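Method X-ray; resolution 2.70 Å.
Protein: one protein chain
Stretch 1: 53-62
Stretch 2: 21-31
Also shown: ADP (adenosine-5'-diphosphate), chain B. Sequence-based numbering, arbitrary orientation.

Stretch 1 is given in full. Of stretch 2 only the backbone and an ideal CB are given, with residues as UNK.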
# COMPACT_ATOMS: atom_id res chain seq x y z
N HIS A 53 -9.77 3.65 -0.32
CA HIS A 53 -10.73 3.76 0.76
C HIS A 53 -10.38 2.79 1.89
O HIS A 53 -10.29 3.18 3.06
CB HIS A 53 -12.16 3.49 0.25
CG HIS A 53 -13.22 3.79 1.26
ND1 HIS A 53 -13.97 4.95 1.22
CD2 HIS A 53 -13.65 3.11 2.34
CE1 HIS A 53 -14.82 4.96 2.23
NE2 HIS A 53 -14.64 3.85 2.93
N LEU A 54 -10.17 1.53 1.53
CA LEU A 54 -9.90 0.48 2.52
C LEU A 54 -8.51 0.60 3.13
O LEU A 54 -8.32 0.24 4.29
CB LEU A 54 -10.08 -0.91 1.90
CG LEU A 54 -11.54 -1.30 1.72
CD1 LEU A 54 -11.67 -2.57 0.91
CD2 LEU A 54 -12.21 -1.44 3.08
N ALA A 55 -7.56 1.12 2.35
CA ALA A 55 -6.21 1.41 2.84
C ALA A 55 -6.19 2.50 3.92
O ALA A 55 -5.44 2.41 4.88
CB ALA A 55 -5.31 1.80 1.68
N VAL A 56 -7.01 3.53 3.74
CA VAL A 56 -7.09 4.61 4.72
C VAL A 56 -7.86 4.14 5.94
O VAL A 56 -7.49 4.44 7.09
CB VAL A 56 -7.73 5.89 4.12
CG1 VAL A 56 -7.87 6.96 5.19
CG2 VAL A 56 -6.90 6.41 2.97
N ALA A 57 -8.92 3.36 5.70
CA ALA A 57 -9.69 2.71 6.76
C ALA A 57 -8.80 1.84 7.65
O ALA A 57 -8.83 1.96 8.88
CB ALA A 57 -10.83 1.88 6.17
N THR A 58 -7.99 0.99 7.02
CA THR A 58 -7.10 0.09 7.74
C THR A 58 -6.11 0.88 8.59
O THR A 58 -5.84 0.53 9.74
CB THR A 58 -6.34 -0.85 6.78
OG1 THR A 58 -7.26 -1.47 5.89
CG2 THR A 58 -5.60 -1.92 7.56
N LEU A 59 -5.61 1.97 8.03
CA LEU A 59 -4.62 2.80 8.72
C LEU A 59 -5.20 3.42 9.99
O LEU A 59 -4.52 3.50 11.02
CB LEU A 59 -4.08 3.88 7.78
CG LEU A 59 -3.07 4.90 8.30
CD1 LEU A 59 -1.82 4.22 8.80
CD2 LEU A 59 -2.73 5.92 7.22
N LYS A 60 -6.46 3.84 9.90
CA LYS A 60 -7.18 4.45 11.03
C LYS A 60 -7.55 3.40 12.08
O LYS A 60 -7.39 3.64 13.28
CB LYS A 60 -8.46 5.13 10.53
CG LYS A 60 -8.33 6.62 10.27
CD LYS A 60 -9.58 7.16 9.57
CE LYS A 60 -10.86 6.93 10.39
NZ LYS A 60 -10.94 7.77 11.64
N ALA A 61 -8.05 2.25 11.62
CA ALA A 61 -8.46 1.18 12.51
C ALA A 61 -7.30 0.71 13.39
O ALA A 61 -7.47 0.50 14.58
CB ALA A 61 -9.04 0.02 11.72
N ILE A 62 -6.12 0.57 12.78
CA ILE A 62 -4.91 0.24 13.53
C ILE A 62 -4.66 1.29 14.61
O ILE A 62 -4.44 0.95 15.77
CB ILE A 62 -3.69 0.15 12.60
CG1 ILE A 62 -3.80 -1.09 11.71
CG2 ILE A 62 -2.39 0.13 13.40
CD1 ILE A 62 -2.90 -1.06 10.51
N UNK A 21 -15.18 -9.86 1.69
CA UNK A 21 -14.09 -10.69 2.18
C UNK A 21 -12.89 -9.84 2.58
O UNK A 21 -12.22 -10.13 3.57
CB UNK A 21 -13.68 -11.71 1.12
N UNK A 22 -12.63 -8.79 1.80
CA UNK A 22 -11.59 -7.84 2.13
C UNK A 22 -11.84 -7.21 3.49
O UNK A 22 -10.93 -7.10 4.31
CB UNK A 22 -11.49 -6.76 1.05
N UNK A 23 -13.09 -6.80 3.75
CA UNK A 23 -13.45 -6.17 5.02
C UNK A 23 -13.20 -7.10 6.20
O UNK A 23 -12.67 -6.68 7.23
CB UNK A 23 -14.92 -5.74 5.00
N UNK A 24 -13.57 -8.37 6.05
CA UNK A 24 -13.38 -9.36 7.11
C UNK A 24 -11.89 -9.68 7.30
O UNK A 24 -11.43 -9.84 8.42
CB UNK A 24 -14.16 -10.64 6.79
N UNK A 25 -11.16 -9.74 6.19
CA UNK A 25 -9.72 -9.96 6.25
C UNK A 25 -8.97 -8.78 6.87
O UNK A 25 -7.94 -8.96 7.52
CB UNK A 25 -9.18 -10.23 4.84
N UNK A 26 -9.49 -7.56 6.67
CA UNK A 26 -8.88 -6.37 7.27
C UNK A 26 -9.12 -6.34 8.77
O UNK A 26 -8.19 -6.09 9.55
CB UNK A 26 -9.43 -5.10 6.62
N UNK A 27 -10.36 -6.60 9.18
CA UNK A 27 -10.74 -6.58 10.59
C UNK A 27 -9.94 -7.59 11.42
O UNK A 27 -9.47 -7.27 12.52
CB UNK A 27 -12.24 -6.87 10.73
N UNK A 28 -9.76 -8.80 10.88
CA UNK A 28 -8.88 -9.79 11.48
C UNK A 28 -7.46 -9.26 11.57
O UNK A 28 -6.81 -9.37 12.61
CB UNK A 28 -8.91 -11.09 10.68
N UNK A 29 -6.98 -8.65 10.48
CA UNK A 29 -5.63 -8.09 10.39
C UNK A 29 -5.39 -7.03 11.46
O UNK A 29 -4.47 -7.15 12.28
CB UNK A 29 -5.40 -7.49 9.00
N UNK A 30 -6.24 -6.00 11.47
CA UNK A 30 -6.17 -4.89 12.43
C UNK A 30 -6.24 -5.39 13.87
O UNK A 30 -5.59 -4.84 14.77
CB UNK A 30 -7.30 -3.89 12.17
N UNK A 31 -7.02 -6.44 14.09
CA UNK A 31 -7.15 -7.02 15.41
C UNK A 31 -5.88 -7.75 15.85
O UNK A 31 -5.49 -7.67 17.02
CB UNK A 31 -8.34 -7.98 15.44
PB ADP B . -9.60 3.19 -5.80
O1B ADP B . -8.64 3.65 -4.72
O2B ADP B . -9.60 1.70 -6.04
O3B ADP B . -9.55 4.01 -7.06
PA ADP B . -11.30 4.73 -4.17
O1A ADP B . -10.94 4.28 -2.77
O2A ADP B . -10.55 6.01 -4.50
O3A ADP B . -11.05 3.52 -5.21
O5' ADP B . -12.89 4.94 -4.32
C5' ADP B . -13.47 6.01 -5.05
C4' ADP B . -14.51 6.71 -4.18
O4' ADP B . -15.56 5.79 -3.86
C3' ADP B . -13.92 7.17 -2.86
O3' ADP B . -14.33 8.51 -2.63
C2' ADP B . -14.48 6.22 -1.81
O2' ADP B . -14.80 6.91 -0.62
C1' ADP B . -15.74 5.68 -2.45
N9 ADP B . -16.04 4.27 -2.08
C8 ADP B . -15.53 3.16 -2.64
N7 ADP B . -16.05 2.04 -2.07
C5 ADP B . -16.93 2.43 -1.14
C6 ADP B . -17.85 1.77 -0.17
N6 ADP B . -17.94 0.42 -0.07
N1 ADP B . -18.60 2.55 0.62
C2 ADP B . -18.55 3.90 0.54
N3 ADP B . -17.74 4.56 -0.31
C4 ADP B . -16.93 3.90 -1.16

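The two helices run in the same general direction, their axes inclined at 29° and 9.6 Å apart at closest approach, and the gap narrows toward their C-terminal ends: the CA-CA distance falls from 7.9 Å between Leu54 and position 23 to 5.4 Å between Ile62 and position 30. All positions of stretch 2 have helical backbone angles, so direction and space are the main guides.

Position 21 has nothing of stretch 1 within reach, and almost any helix-compatible residue would fit; it is Arg21, which touches a crystal neighbour. At position 22 the CA-to-CB bond points toward stretch 1, and the ideal CB already lies 4.2 Å from Leu54 CD1. A small apolar residue suits this spot, though a larger one is not excluded. The residue is Ala22, whose CB packs against Leu54 CD1.

Position 23 points sideways, its ideal CB 5.4 Å from Leu54 CD2, so a side chain could lie along the margin of the contact or turn from it. Leu23, with chi1 t and chi2 p, comes no closer than 5.1 Å, between its CD1 and Leu54 CD2. Positions 24 and 25 are out of reach and leave the choice wide. They hold Leu24, which touches a crystal neighbour, and Thr25, whose OG1 donates a hydrogen bond to Arg21 O one turn back (2.8 Å).

Position 26 points toward the space between Leu54 and Thr58, with its ideal CB 4.3 Å from Thr58 OG1. The leucine methyls favour an aliphatic chain; a donor could also approach the hydroxyl, which already donates to Leu54 O (2.6 Å from Thr58 OG1) and so offers only its acceptor side. Ile26 occupies the site, chi1 m and chi2 t. Its CD1 reaches Leu54 CD2 at 3.7 Å, while CG2 lies 3.3 Å from Thr58 OG1, a close contact without a hydrogen bond.

Position 27 points away, and a long or polar residue is easily accommodated. The end of Arg27 comes nearer to stretch 1, but its NH1 is still 6.1 Å from Ala61 CB. Position 28 is out of reach and undemanding; it is Val28.

At position 29 CA-to-CB points toward stretch 1, yet no atom there lies within 5.5 Å of the ideal CB. There is room for a large apolar or aromatic side chain to reach across; one ending at CB would fall short. Phe29, with chi1 t, spans the gap: Ile62 CD1 sits at the ring edge, 4.2 Å from Phe29 CE2, and Thr58 CG2 is 4.3 Å from Phe29 CD2.

Position 30 faces the tightest region, its ideal CB 4.3 Å from Ala61 CB and 4.5 Å from Ile62 CG1. A compact apolar residue, such as alanine or valine, fits best. Val30 has the largest covered area of the stretch: its CG1 meets Ala61 CB at 3.7 Å, and its CG2 lies 3.9 Å from Thr58 CG2 and 4.0 Å from Ile62 CG1. Position 31, out of reach again, carries His31.

Stretch 2 (21-31) RALLTIRVFVH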
# COMPACT_ATOMS: atom_id res chain seq x y z
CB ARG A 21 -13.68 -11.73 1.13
CG ARG A 21 -14.78 -12.72 0.80
CD ARG A 21 -14.21 -13.97 0.18
NE ARG A 21 -14.79 -14.20 -1.14
CZ ARG A 21 -14.17 -13.93 -2.29
NH1 ARG A 21 -12.94 -13.42 -2.29
NH2 ARG A 21 -14.79 -14.17 -3.44
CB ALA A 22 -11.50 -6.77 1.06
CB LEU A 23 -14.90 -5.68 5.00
CG LEU A 23 -15.51 -5.11 6.30
CD1 LEU A 23 -14.75 -3.88 6.78
CD2 LEU A 23 -16.99 -4.79 6.11
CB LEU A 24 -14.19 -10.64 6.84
CG LEU A 24 -15.73 -10.50 6.79
CD1 LEU A 24 -16.39 -11.76 6.26
CD2 LEU A 24 -16.34 -10.09 8.13
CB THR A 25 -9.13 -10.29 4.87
OG1 THR A 25 -9.84 -11.40 4.29
CG2 THR A 25 -7.67 -10.65 4.99
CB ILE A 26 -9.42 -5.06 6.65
CG1 ILE A 26 -9.04 -4.95 5.17
CG2 ILE A 26 -8.91 -3.85 7.42
CD1 ILE A 26 -9.89 -3.97 4.40
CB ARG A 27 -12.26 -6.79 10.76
CG ARG A 27 -13.12 -5.58 10.35
CD ARG A 27 -14.48 -5.55 11.04
NE ARG A 27 -15.24 -4.33 10.73
CZ ARG A 27 -15.11 -3.17 11.39
NH1 ARG A 27 -14.25 -3.05 12.40
NH2 ARG A 27 -15.85 -2.13 11.03
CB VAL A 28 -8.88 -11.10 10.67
CG1 VAL A 28 -7.77 -12.02 11.14
CG2 VAL A 28 -10.22 -11.79 10.78
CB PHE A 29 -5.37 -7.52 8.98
CG PHE A 29 -4.01 -6.88 8.81
CD1 PHE A 29 -2.91 -7.64 8.41
CD2 PHE A 29 -3.82 -5.53 9.07
CE1 PHE A 29 -1.66 -7.06 8.28
CE2 PHE A 29 -2.57 -4.94 8.94
CZ PHE A 29 -1.49 -5.70 8.53
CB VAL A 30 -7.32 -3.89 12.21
CG1 VAL A 30 -7.42 -2.91 13.38
CG2 VAL A 30 -7.15 -3.15 10.89
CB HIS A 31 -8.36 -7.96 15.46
CG HIS A 31 -8.68 -8.45 16.83
ND1 HIS A 31 -8.59 -9.78 17.18
CD2 HIS A 31 -9.05 -7.79 17.95
CE1 HIS A 31 -8.91 -9.92 18.46
NE2 HIS A 31 -9.19 -8.72 18.95
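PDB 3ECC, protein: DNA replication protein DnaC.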